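Local coordinates for tetrapyrrole methylase family protein (Chlorobaculum tepidum, PDB 3HH1), which probably catalyses, as the full-length enzyme, the S-adenosylmethionine-dependent 2'-O-methylation of cytidine 1402 in 16S rRNA, this chain being its N-terminal part, at residues 90-93 / 97-100. Residues are numbered along the deposited sequence; the frame is centred on the assembly and turned at random.
Sequences TPAI and GYTM
Y98 lays its ring against A92 and I93, bringing helix 98-106 up to the loop that follows strand 82-87 in the parallel-sheet tetrapyrrole methylase domain. Y98 CB starts the contact, 3.4 Å from A92 O. Y98 CG lies 3.8 Å from I93 CA, which sits over one face of the ring. At Y98 CD1 the ring meets A92 twice: A92 O lies 3.4 Å away, in an oblique approach, and the methyl CB of A92 packs at 4.2 Å. Farther out, the CG2 methyl of I93 takes over, 3.8 Å from Y98 CZ and set toward the rim of the same face. This is a CH-pi contact, with I93 CG2 4.0 Å from the ring centroid and only 16° off the normal. Two torsions make it possible: Y98 holds CG anti to its own N (chi1 -161°), and I93 keeps CG2 anti to its carbonyl carbon, so the two side chains run alongside each other while the CG1 branch of I93 leads away. The small methyl of A92 is consistent with the ring's close approach to the backbone there, and the beta-branch of I93 supplies a methyl at the height of the ring's far end. At the dimer interface Y98 OH makes a weak hydrogen bond to S94 N of the second subunit, T99 OG1 in turn bonds Y98 OH of that subunit, and the two Y98 rings also meet. With no hydrogen bond joining 90-93 to 97-100, the contact rests on dispersion and CH-pi attraction, and tyrosine suits it by pairing a buried apolar ring with a hydroxyl that can bond across the interface.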
loop_
_atom_site.group_PDB
_atom_site.type_symbol
_atom_site.label_atom_id
_atom_site.label_comp_id
_atom_site.label_asym_id
_atom_site.label_seq_id
_atom_site.Cartn_x
_atom_site.Cartn_y
_atom_site.Cartn_z
ATOM N N THR A 90 -4.340 5.948 -4.154
ATOM C CA THR A 90 -4.802 4.617 -3.710
ATOM C C THR A 90 -3.826 4.007 -2.703
ATOM O O THR A 90 -2.638 4.334 -2.684
ATOM C CB THR A 90 -5.079 3.600 -4.870
ATOM O OG1 THR A 90 -4.036 3.689 -5.842
ATOM C CG2 THR A 90 -6.464 3.830 -5.532
ATOM N N PRO A 91 -4.333 3.103 -1.847
ATOM C CA PRO A 91 -3.471 2.494 -0.844
ATOM C C PRO A 91 -2.279 1.775 -1.475
ATOM O O PRO A 91 -2.414 1.099 -2.487
ATOM C CB PRO A 91 -4.413 1.513 -0.123
ATOM C CG PRO A 91 -5.763 2.137 -0.327
ATOM C CD PRO A 91 -5.738 2.685 -1.701
ATOM N N ALA A 92 -1.109 1.933 -0.881
ATOM C CA ALA A 92 0.123 1.357 -1.448
ATOM C C ALA A 92 0.063 -0.167 -1.478
ATOM O O ALA A 92 0.498 -0.803 -2.443
ATOM C CB ALA A 92 1.359 1.834 -0.649
ATOM N N ILE A 93 -0.523 -0.772 -0.446
ATOM C CA ILE A 93 -0.566 -2.228 -0.427
ATOM C C ILE A 93 -1.447 -2.810 -1.558
ATOM O O ILE A 93 -1.391 -3.998 -1.795
ATOM C CB ILE A 93 -0.966 -2.805 0.927
ATOM C CG1 ILE A 93 -2.366 -2.354 1.312
ATOM C CG2 ILE A 93 0.003 -2.367 2.008
ATOM C CD1 ILE A 93 -2.833 -3.006 2.615
ATOM N N GLY A 97 2.836 -3.256 -7.645
ATOM C CA GLY A 97 4.268 -3.094 -7.358
ATOM C C GLY A 97 4.634 -3.283 -5.889
ATOM O O GLY A 97 5.819 -3.463 -5.531
ATOM N N TYR A 98 3.633 -3.301 -5.007
ATOM C CA TYR A 98 3.912 -3.549 -3.596
ATOM C C TYR A 98 4.594 -4.907 -3.363
ATOM O O TYR A 98 5.248 -5.103 -2.353
ATOM C CB TYR A 98 2.641 -3.439 -2.733
ATOM C CG TYR A 98 3.006 -3.231 -1.293
ATOM C CD1 TYR A 98 3.210 -1.960 -0.799
ATOM C CD2 TYR A 98 3.215 -4.323 -0.440
ATOM C CE1 TYR A 98 3.584 -1.777 0.509
ATOM C CE2 TYR A 98 3.588 -4.135 0.869
ATOM C CZ TYR A 98 3.754 -2.856 1.330
ATOM O OH TYR A 98 4.128 -2.643 2.641
ATOM N N THR A 99 4.468 -5.840 -4.297
ATOM C CA THR A 99 5.175 -7.108 -4.180
ATOM C C THR A 99 6.662 -6.894 -3.955
ATOM O O THR A 99 7.305 -7.663 -3.245
ATOM C CB THR A 99 4.990 -7.953 -5.368
ATOM O OG1 THR A 99 3.579 -7.976 -5.690
ATOM C CG2 THR A 99 5.465 -9.397 -5.034
HETATM N N MSE A 100 7.203 -5.824 -4.537
HETATM C CA MSE A 100 8.609 -5.515 -4.360
HETATM C C MSE A 100 8.942 -5.062 -2.955
HETATM O O MSE A 100 10.005 -5.415 -2.434
HETATM C CB MSE A 100 9.071 -4.508 -5.428
HETATM C CG MSE A 100 9.138 -5.063 -6.814
HETATM SE SE MSE A 100 9.476 -3.669 -8.191
HETATM C CE MSE A 100 7.823 -2.692 -8.058
#